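Long-range contact in putative sensory box/GGDEF family protein (Vibrio parahaemolyticus, PDB 3LID), which probably makes cyclic di-GMP from two GTP molecules in response to signals, this chain being its extracellular PDC-type (Cache) sensor domain: residues L125-E138 with P150-R164. Sequence-based numbering, arbitrary orientation.
Sequences LDNEQISAWGIELE and PSLRILMPISVNDVR. With PO4 (phosphate ion), chain C; EDO (1,2-ethanediol), chain G; EDO (1,2-ethanediol), chain H.
Arg153 ties its own strand to the backbone carbonyl of Glu136, and more weakly to that of Leu137, while also holding a phosphate ion, probably from the crystallisation medium, that Lys113, Arg116 and Arg83 bind too. Its chain runs extended from CG to NE; Arg153 NH1 then donates to Glu136 O at 3.0 Å, while Ser151 N reaches that same oxygen from the opposite face of the carbonyl. Arg153 NE gives a short bond to phosphate O3 (2.6 Å), and Arg153 NH2 donates to phosphate O4. Over one guanidinium face lies Ser151 CB; over the other is Glu136 OE2, too far out of plane to receive an N-H and salt-bridged instead to Arg116.

Glu136 and Ser151 form an antiparallel hydrogen-bonded pair; beyond a one-residue shift, Ser131 and Leu155 form the next. At the shift, water 3 accepts from Arg153 N and NH1 and lies 2.7 Å from Gly134 O. Apolar packing is close on the face of Ala132 and Ile154, where Ala132 CB meets Leu152 CD2 at 3.8 Å. Next along, Ile130 CG1 rests on Met156 SD (3.6 Å).

The far end is more open and wetter. Arg164 grips Asn127 side-on, Arg164 NE (2.9 Å) and NH2 both meeting Asn127 OD1 in the guanidinium plane, with Pro157 CB over its centre. Glu128, bent at chi2 (68°), clasps Ser159, OE1 taking the backbone N and Glu128 OE2 the hydroxyl (2.6 Å from Ser159 OG). Two waters link Asn127 ND2 to exposed Asp162.

Strands 131-140 and 150-160 pair in the seven-stranded sheet, one of two in this PDC-fold domain; 126-129 turns off beside it, and strand 163-173 flanks 150-160. Helix 117-124 packs on Trp133 and Leu155, whereas Ile130 and Ile154 touch the long helix 9-45.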
ATOM      1  N   LEU A 125      -4.936  15.426 -14.160  1.00 19.75           N
ATOM      2  CA  LEU A 125      -5.746  14.354 -14.711  1.00 19.94           C
ATOM      3  C   LEU A 125      -6.955  14.901 -15.470  1.00 20.74           C
ATOM      4  O   LEU A 125      -7.363  16.050 -15.250  1.00 20.70           O
ATOM      5  CB  LEU A 125      -6.195  13.374 -13.637  1.00 17.36           C
ATOM      6  CG  LEU A 125      -5.035  12.745 -12.816  1.00 17.43           C
ATOM      7  CD1 LEU A 125      -5.742  11.900 -11.658  1.00 16.07           C
ATOM      8  CD2 LEU A 125      -4.184  11.799 -13.726  1.00 18.78           C
ATOM      9  N   ASP A 126      -7.505  14.089 -16.343  1.00 20.45           N
ATOM     10  CA  ASP A 126      -8.768  14.457 -17.011  1.00 21.82           C
ATOM     11  C   ASP A 126      -9.952  14.216 -16.101  1.00 21.28           C
ATOM     12  O   ASP A 126      -9.865  13.460 -15.159  1.00 20.12           O
ATOM     13  CB  ASP A 126      -8.966  13.620 -18.275  1.00 21.94           C
ATOM     14  CG  ASP A 126      -7.938  13.952 -19.349  1.00 28.15           C
ATOM     15  OD1 ASP A 126      -7.385  15.054 -19.389  1.00 30.66           O
ATOM     16  OD2 ASP A 126      -7.683  13.073 -20.162  1.00 35.85           O
ATOM     17  N   ASN A 127     -11.100  14.829 -16.416  1.00 20.70           N
ATOM     18  CA  ASN A 127     -12.325  14.508 -15.666  1.00 20.87           C
ATOM     19  C   ASN A 127     -12.632  13.027 -15.749  1.00 21.16           C
ATOM     20  O   ASN A 127     -12.591  12.475 -16.830  1.00 21.40           O
ATOM     21  CB  ASN A 127     -13.558  15.308 -16.179  1.00 20.89           C
ATOM     22  CG  ASN A 127     -13.439  16.817 -15.937  1.00 23.84           C
ATOM     23  OD1 ASN A 127     -12.723  17.249 -15.056  1.00 22.23           O
ATOM     24  ND2 ASN A 127     -14.253  17.619 -16.677  1.00 20.77           N
ATOM     25  N   GLU A 128     -12.867  12.391 -14.598  1.00 20.50           N
ATOM     26  CA  GLU A 128     -13.337  11.039 -14.430  1.00 21.01           C
ATOM     27  C   GLU A 128     -12.198  10.050 -14.687  1.00 21.82           C
ATOM     28  O   GLU A 128     -12.410   8.862 -14.671  1.00 21.67           O
ATOM     29  CB  GLU A 128     -14.581  10.758 -15.289  1.00 22.81           C
ATOM     30  CG  GLU A 128     -15.890  11.009 -14.544  1.00 23.25           C
ATOM     31  CD  GLU A 128     -16.162  12.470 -14.207  1.00 25.03           C
ATOM     32  OE1 GLU A 128     -16.605  12.745 -13.087  1.00 23.43           O
ATOM     33  OE2 GLU A 128     -15.910  13.313 -15.078  1.00 25.60           O
ATOM     34  N   GLN A 129     -10.993  10.574 -14.917  1.00 20.66           N
ATOM     35  CA  GLN A 129      -9.830   9.698 -15.076  1.00 22.58           C
ATOM     36  C   GLN A 129      -9.344   9.225 -13.725  1.00 21.91           C
ATOM     37  O   GLN A 129      -9.053  10.053 -12.847  1.00 22.46           O
ATOM     38  CB  GLN A 129      -8.688  10.475 -15.749  1.00 20.22           C
ATOM     39  CG  GLN A 129      -7.399   9.586 -15.903  1.00 25.07           C
ATOM     40  CD  GLN A 129      -6.230  10.306 -16.488  1.00 25.32           C
ATOM     41  OE1 GLN A 129      -6.250  11.503 -16.812  1.00 22.30           O
ATOM     42  NE2 GLN A 129      -5.121   9.546 -16.613  1.00 27.43           N
ATOM     43  N   ILE A 130      -9.194   7.912 -13.553  1.00 21.42           N
ATOM     44  CA  ILE A 130      -8.679   7.392 -12.277  1.00 19.51           C
ATOM     45  C   ILE A 130      -7.180   7.149 -12.397  1.00 19.94           C
ATOM     46  O   ILE A 130      -6.745   6.443 -13.335  1.00 18.83           O
ATOM     47  CB  ILE A 130      -9.388   6.120 -11.946  1.00 20.69           C
ATOM     48  CG1 ILE A 130     -10.928   6.361 -11.965  1.00 22.85           C
ATOM     49  CG2 ILE A 130      -8.915   5.646 -10.564  1.00 24.37           C
ATOM     50  CD1 ILE A 130     -11.765   5.122 -11.608  1.00 25.93           C
ATOM     51  N   SER A 131      -6.368   7.723 -11.517  1.00 17.90           N
ATOM     52  CA  SER A 131      -4.980   7.397 -11.552  1.00 17.07           C
ATOM     53  C   SER A 131      -4.558   7.266 -10.083  1.00 16.98           C
ATOM     54  O   SER A 131      -5.395   7.086  -9.219  1.00 16.17           O
ATOM     55  CB  SER A 131      -4.168   8.481 -12.254  1.00 17.98           C
ATOM     56  OG  SER A 131      -2.762   8.086 -12.445  1.00 20.34           O
ATOM     57  N   ALA A 132      -3.251   7.294  -9.832  1.00 16.32           N
ATOM     58  CA  ALA A 132      -2.745   7.044  -8.474  1.00 15.21           C
ATOM     59  C   ALA A 132      -1.400   7.683  -8.231  1.00 16.08           C
ATOM     60  O   ALA A 132      -0.640   7.874  -9.185  1.00 17.58           O
ATOM     61  CB  ALA A 132      -2.662   5.489  -8.134  1.00 16.26           C
ATOM     62  N   TRP A 133      -1.109   8.031  -6.973  1.00 15.46           N
ATOM     63  CA  TRP A 133       0.151   8.645  -6.608  1.00 14.39           C
ATOM     64  C   TRP A 133       1.055   7.508  -6.047  1.00 14.81           C
ATOM     65  O   TRP A 133       0.553   6.506  -5.507  1.00 15.40           O
ATOM     66  CB  TRP A 133      -0.112   9.719  -5.532  1.00 14.87           C
ATOM     67  CG  TRP A 133       1.075  10.553  -5.197  1.00 12.91           C
ATOM     68  CD1 TRP A 133       1.660  10.673  -3.980  1.00 13.79           C
ATOM     69  CD2 TRP A 133       1.777  11.437  -6.099  1.00 15.52           C
ATOM     70  NE1 TRP A 133       2.730  11.570  -4.076  1.00 17.34           N
ATOM     71  CE2 TRP A 133       2.832  12.026  -5.358  1.00 16.85           C
ATOM     72  CE3 TRP A 133       1.650  11.698  -7.478  1.00 18.63           C
ATOM     73  CZ2 TRP A 133       3.734  12.961  -5.914  1.00 18.87           C
ATOM     74  CZ3 TRP A 133       2.563  12.649  -8.072  1.00 20.03           C
ATOM     75  CH2 TRP A 133       3.602  13.234  -7.291  1.00 19.88           C
ATOM     76  N   GLY A 134       2.383   7.670  -6.216  1.00 17.03           N
ATOM     77  CA  GLY A 134       3.338   6.677  -5.583  1.00 17.82           C
ATOM     78  C   GLY A 134       3.147   6.630  -4.052  1.00 17.27           C
ATOM     79  O   GLY A 134       2.779   7.613  -3.397  1.00 16.00           O
ATOM     80  N   ILE A 135       3.468   5.489  -3.463  1.00 16.81           N
ATOM     81  CA  ILE A 135       3.354   5.319  -2.004  1.00 15.32           C
ATOM     82  C   ILE A 135       4.145   6.404  -1.270  1.00 15.42           C
ATOM     83  O   ILE A 135       5.285   6.690  -1.633  1.00 17.72           O
ATOM     84  CB  ILE A 135       3.868   3.918  -1.612  1.00 16.45           C
ATOM     85  CG1 ILE A 135       2.837   2.894  -2.156  1.00 15.35           C
ATOM     86  CG2 ILE A 135       3.927   3.806  -0.062  1.00 17.17           C
ATOM     87  CD1 ILE A 135       3.410   1.430  -2.121  1.00 17.81           C
ATOM     88  N   GLU A 136       3.481   7.064  -0.307  1.00 14.90           N
ATOM     89  CA  GLU A 136       4.056   8.249   0.368  1.00 15.00           C
ATOM     90  C   GLU A 136       3.379   8.369   1.710  1.00 14.85           C
ATOM     91  O   GLU A 136       2.153   8.091   1.856  1.00 14.86           O
ATOM     92  CB  GLU A 136       3.713   9.481  -0.474  1.00 17.91           C
ATOM     93  CG  GLU A 136       4.106  10.777   0.151  1.00 18.94           C
ATOM     94  CD  GLU A 136       3.779  11.895  -0.851  1.00 21.19           C
ATOM     95  OE1 GLU A 136       4.528  12.073  -1.819  1.00 18.59           O
ATOM     96  OE2 GLU A 136       2.772  12.601  -0.690  1.00 21.66           O
ATOM     97  N   LEU A 137       4.172   8.760   2.700  1.00 13.82           N
ATOM     98  CA  LEU A 137       3.621   8.822   4.088  1.00 13.38           C
ATOM     99  C   LEU A 137       2.572   9.941   4.163  1.00 14.82           C
ATOM    100  O   LEU A 137       2.690  10.985   3.521  1.00 15.77           O
ATOM    101  CB  LEU A 137       4.767   9.191   5.046  1.00 14.43           C
ATOM    102  CG  LEU A 137       5.848   8.105   5.076  1.00 14.60           C
ATOM    103  CD1 LEU A 137       7.097   8.473   5.881  1.00 15.41           C
ATOM    104  CD2 LEU A 137       5.248   6.853   5.691  1.00 14.91           C
ATOM    105  N   GLU A 138       1.566   9.709   4.978  1.00 14.28           N
ATOM    106  CA  GLU A 138       0.555  10.771   5.264  1.00 13.84           C
ATOM    107  C   GLU A 138       1.112  11.959   6.061  1.00 14.91           C
ATOM    108  O   GLU A 138       2.014  11.779   6.905  1.00 14.55           O
ATOM    109  CB  GLU A 138      -0.560  10.172   6.035  1.00 15.42           C
ATOM    110  CG  GLU A 138      -1.361   9.207   5.111  1.00 16.94           C
ATOM    111  CD  GLU A 138      -2.622   8.604   5.762  1.00 20.17           C
ATOM    112  OE1 GLU A 138      -2.719   8.611   6.982  1.00 22.30           O
ATOM    113  OE2 GLU A 138      -3.584   8.097   5.055  1.00 25.70           O
ATOM    114  N   PRO A 150       2.244   4.863   5.475  1.00 17.10           N
ATOM    115  CA  PRO A 150       2.476   4.848   4.038  1.00 15.54           C
ATOM    116  C   PRO A 150       1.142   4.581   3.278  1.00 16.53           C
ATOM    117  O   PRO A 150       0.404   3.602   3.626  1.00 16.12           O
ATOM    118  CB  PRO A 150       3.508   3.676   3.805  1.00 16.41           C
ATOM    119  CG  PRO A 150       3.216   2.739   5.004  1.00 17.91           C
ATOM    120  CD  PRO A 150       2.730   3.668   6.183  1.00 19.05           C
ATOM    121  N   SER A 151       0.807   5.482   2.363  1.00 14.92           N
ATOM    122  CA  SER A 151      -0.495   5.413   1.645  1.00 14.35           C
ATOM    123  C   SER A 151      -0.251   5.484   0.176  1.00 14.31           C
ATOM    124  O   SER A 151       0.633   6.208  -0.287  1.00 14.10           O
ATOM    125  CB  SER A 151      -1.425   6.651   1.918  1.00 17.63           C
ATOM    126  OG  SER A 151      -2.043   6.628   3.149  1.00 31.60           O
ATOM    127  N   LEU A 152      -1.069   4.706  -0.561  1.00 13.85           N
ATOM    128  CA  LEU A 152      -1.097   4.755  -2.009  1.00 13.43           C
ATOM    129  C   LEU A 152      -2.425   5.456  -2.364  1.00 13.82           C
ATOM    130  O   LEU A 152      -3.512   4.968  -2.059  1.00 15.05           O
ATOM    131  CB  LEU A 152      -1.028   3.308  -2.528  1.00 13.65           C
ATOM    132  CG  LEU A 152      -0.647   3.237  -4.027  1.00 18.11           C
ATOM    133  CD1 LEU A 152      -0.185   1.727  -4.411  1.00 18.86           C
ATOM    134  CD2 LEU A 152      -1.769   3.728  -4.884  1.00 19.31           C
ATOM    135  N   ARG A 153      -2.319   6.665  -2.875  1.00 13.34           N
ATOM    136  CA  ARG A 153      -3.552   7.505  -2.990  1.00 14.14           C
ATOM    137  C   ARG A 153      -4.124   7.295  -4.394  1.00 14.77           C
ATOM    138  O   ARG A 153      -3.466   7.545  -5.401  1.00 15.14           O
ATOM    139  CB  ARG A 153      -3.157   9.002  -2.820  1.00 13.28           C
ATOM    140  CG  ARG A 153      -2.826   9.272  -1.318  1.00 12.29           C
ATOM    141  CD  ARG A 153      -2.050  10.622  -1.185  1.00 13.20           C
ATOM    142  NE  ARG A 153      -1.613  10.822   0.180  1.00 14.24           N
ATOM    143  CZ  ARG A 153      -0.519  10.271   0.685  1.00 16.38           C
ATOM    144  NH1 ARG A 153       0.244   9.434  -0.088  1.00 15.25           N
ATOM    145  NH2 ARG A 153      -0.204  10.514   1.956  1.00 16.06           N
ATOM    146  N   ILE A 154      -5.384   6.885  -4.458  1.00 14.76           N
ATOM    147  CA  ILE A 154      -6.109   6.794  -5.757  1.00 13.89           C
ATOM    148  C   ILE A 154      -6.772   8.200  -5.966  1.00 13.47           C
ATOM    149  O   ILE A 154      -7.320   8.748  -4.977  1.00 13.91           O
ATOM    150  CB  ILE A 154      -7.206   5.773  -5.661  1.00 13.34           C
ATOM    151  CG1 ILE A 154      -6.651   4.447  -5.039  1.00 16.04           C
ATOM    152  CG2 ILE A 154      -7.816   5.578  -7.046  1.00 16.44           C
ATOM    153  CD1 ILE A 154      -5.477   3.829  -5.856  1.00 16.88           C
ATOM    154  N   LEU A 155      -6.665   8.733  -7.168  1.00 14.68           N
ATOM    155  CA  LEU A 155      -7.065  10.112  -7.472  1.00 13.65           C
ATOM    156  C   LEU A 155      -7.993  10.104  -8.652  1.00 16.19           C
ATOM    157  O   LEU A 155      -7.734   9.429  -9.612  1.00 15.89           O
ATOM    158  CB  LEU A 155      -5.815  10.863  -7.840  1.00 14.50           C
ATOM    159  CG  LEU A 155      -4.707  10.795  -6.786  1.00 14.03           C
ATOM    160  CD1 LEU A 155      -3.445  11.441  -7.401  1.00 13.29           C
ATOM    161  CD2 LEU A 155      -5.149  11.681  -5.496  1.00 14.71           C
ATOM    162  N   MET A 156      -9.120  10.851  -8.554  1.00 15.42           N
ATOM    163  CA  MET A 156     -10.084  10.883  -9.668  1.00 15.78           C
ATOM    164  C   MET A 156     -10.783  12.249  -9.618  1.00 15.88           C
ATOM    165  O   MET A 156     -11.606  12.489  -8.707  1.00 16.43           O
ATOM    166  CB  MET A 156     -11.078   9.711  -9.480  1.00 17.13           C
ATOM    167  CG  MET A 156     -12.151   9.600 -10.575  1.00 19.42           C
ATOM    168  SD  MET A 156     -13.310   8.360 -10.131  1.00 24.74           S
ATOM    169  CE  MET A 156     -14.314   8.691 -11.538  1.00 24.93           C
ATOM    170  N   PRO A 157     -10.549  13.084 -10.635  1.00 17.46           N
ATOM    171  CA  PRO A 157     -11.341  14.367 -10.688  1.00 15.87           C
ATOM    172  C   PRO A 157     -12.797  14.002 -11.038  1.00 16.20           C
ATOM    173  O   PRO A 157     -13.048  13.067 -11.838  1.00 16.45           O
ATOM    174  CB  PRO A 157     -10.716  15.156 -11.833  1.00 17.41           C
ATOM    175  CG  PRO A 157      -9.308  14.422 -12.029  1.00 16.64           C
ATOM    176  CD  PRO A 157      -9.560  12.983 -11.722  1.00 17.12           C
ATOM    177  N   ILE A 158     -13.770  14.703 -10.410  1.00 15.19           N
ATOM    178  CA  ILE A 158     -15.155  14.362 -10.536  1.00 15.93           C
ATOM    179  C   ILE A 158     -15.833  15.643 -11.141  1.00 17.32           C
ATOM    180  O   ILE A 158     -15.606  16.729 -10.654  1.00 18.46           O
ATOM    181  CB  ILE A 158     -15.845  14.092  -9.170  1.00 16.51           C
ATOM    182  CG1 ILE A 158     -15.143  12.883  -8.450  1.00 15.82           C
ATOM    183  CG2 ILE A 158     -17.380  13.735  -9.476  1.00 15.81           C
ATOM    184  CD1 ILE A 158     -15.124  11.597  -9.310  1.00 14.04           C
ATOM    185  N   SER A 159     -16.617  15.418 -12.188  1.00 18.36           N
ATOM    186  CA  SER A 159     -17.282  16.556 -12.869  1.00 18.07           C
ATOM    187  C   SER A 159     -18.806  16.358 -12.893  1.00 18.25           C
ATOM    188  O   SER A 159     -19.353  15.236 -12.742  1.00 18.14           O
ATOM    189  CB  SER A 159     -16.735  16.747 -14.277  1.00 18.29           C
ATOM    190  OG  SER A 159     -17.021  15.614 -15.104  1.00 21.36           O
ATOM    191  N   VAL A 160     -19.523  17.470 -13.097  1.00 17.99           N
ATOM    192  CA  VAL A 160     -21.018  17.459 -13.206  1.00 18.44           C
ATOM    193  C   VAL A 160     -21.264  18.353 -14.432  1.00 18.62           C
ATOM    194  O   VAL A 160     -20.770  19.509 -14.436  1.00 18.04           O
ATOM    195  CB  VAL A 160     -21.698  18.077 -11.992  1.00 20.37           C
ATOM    196  CG1 VAL A 160     -23.200  18.286 -12.259  1.00 22.88           C
ATOM    197  CG2 VAL A 160     -21.534  17.181 -10.761  1.00 20.54           C
ATOM    198  N   ASN A 161     -21.924  17.789 -15.448  1.00 19.33           N
ATOM    199  CA  ASN A 161     -22.133  18.523 -16.722  1.00 21.50           C
ATOM    200  C   ASN A 161     -20.820  19.012 -17.256  1.00 21.19           C
ATOM    201  O   ASN A 161     -20.702  20.137 -17.719  1.00 21.90           O
ATOM    202  CB  ASN A 161     -23.107  19.700 -16.488  1.00 21.77           C
ATOM    203  CG  ASN A 161     -24.501  19.248 -16.285  1.00 20.93           C
ATOM    204  OD1 ASN A 161     -25.192  19.561 -15.247  1.00 24.08           O
ATOM    205  ND2 ASN A 161     -24.950  18.462 -17.198  1.00 21.14           N
ATOM    206  N   ASP A 162     -19.763  18.178 -17.143  1.00 20.58           N
ATOM    207  CA  ASP A 162     -18.451  18.562 -17.625  1.00 21.23           C
ATOM    208  C   ASP A 162     -17.699  19.638 -16.887  1.00 20.11           C
ATOM    209  O   ASP A 162     -16.648  20.018 -17.317  1.00 22.94           O
ATOM    210  CB  ASP A 162     -18.426  18.841 -19.130  1.00 23.23           C
ATOM    211  CG  ASP A 162     -18.956  17.649 -19.926  1.00 31.77           C
ATOM    212  OD1 ASP A 162     -18.404  16.517 -19.769  1.00 31.46           O
ATOM    213  OD2 ASP A 162     -19.980  17.807 -20.650  1.00 35.15           O
ATOM    214  N   VAL A 163     -18.192  20.077 -15.721  1.00 18.53           N
ATOM    215  CA  VAL A 163     -17.496  21.059 -14.967  1.00 16.65           C
ATOM    216  C   VAL A 163     -16.899  20.361 -13.721  1.00 17.18           C
ATOM    217  O   VAL A 163     -17.633  19.772 -12.927  1.00 17.84           O
ATOM    218  CB  VAL A 163     -18.479  22.168 -14.474  1.00 18.28           C
ATOM    219  CG1 VAL A 163     -17.752  23.199 -13.610  1.00 16.82           C
ATOM    220  CG2 VAL A 163     -19.172  22.835 -15.770  1.00 18.15           C
ATOM    221  N   ARG A 164     -15.585  20.463 -13.610  1.00 17.79           N
ATOM    222  CA  ARG A 164     -14.910  19.784 -12.485  1.00 18.37           C
ATOM    223  C   ARG A 164     -15.388  20.362 -11.162  1.00 18.38           C
ATOM    224  O   ARG A 164     -15.423  21.608 -10.960  1.00 18.24           O
ATOM    225  CB  ARG A 164     -13.399  19.977 -12.614  1.00 17.14           C
ATOM    226  CG  ARG A 164     -12.673  19.066 -11.570  1.00 18.43           C
ATOM    227  CD  ARG A 164     -11.143  19.126 -11.846  1.00 17.44           C
ATOM    228  NE  ARG A 164     -10.952  18.390 -13.102  1.00 16.51           N
ATOM    229  CZ  ARG A 164      -9.762  18.084 -13.594  1.00 18.10           C
ATOM    230  NH1 ARG A 164      -8.662  18.386 -12.939  1.00 18.32           N
ATOM    231  NH2 ARG A 164      -9.696  17.378 -14.728  1.00 20.12           N
TER
HETATM  232  P   PO4 C 321      -2.604  12.839   3.200  1.00 15.25           P
HETATM  233  O1  PO4 C 321      -3.280  12.446   4.527  1.00 15.66           O
HETATM  234  O2  PO4 C 321      -3.166  14.239   2.917  1.00 14.86           O
HETATM  235  O3  PO4 C 321      -2.987  11.924   2.072  1.00 15.83           O
HETATM  236  O4  PO4 C 321      -1.090  12.905   3.371  1.00 15.42           O
HETATM  237  C1  EDO G   4       1.858   9.139 -11.189  0.70 35.19           C
HETATM  238  O1  EDO G   4       2.058   8.460  -9.939  0.70 32.41           O
HETATM  239  C2  EDO G   4       2.856  10.275 -11.325  0.70 33.83           C
HETATM  240  O2  EDO G   4       3.927  10.046 -10.411  0.70 32.83           O
HETATM  241  C1  EDO H   5       8.427   6.241   2.522  1.00 19.71           C
HETATM  242  O1  EDO H   5       9.452   5.205   2.250  1.00 19.81           O
HETATM  243  C2  EDO H   5       7.092   5.717   2.027  1.00 16.55           C
HETATM  244  O2  EDO H   5       7.111   5.682   0.593  1.00 19.35           O
HETATM  245  O   HOH W   1     -15.986  16.123 -18.714  1.00 34.13           O
HETATM  246  O   HOH W   2     -13.833  20.788 -16.182  1.00 36.16           O
HETATM  247  O   HOH W   3       0.288   7.983  -2.498  1.00 15.57           O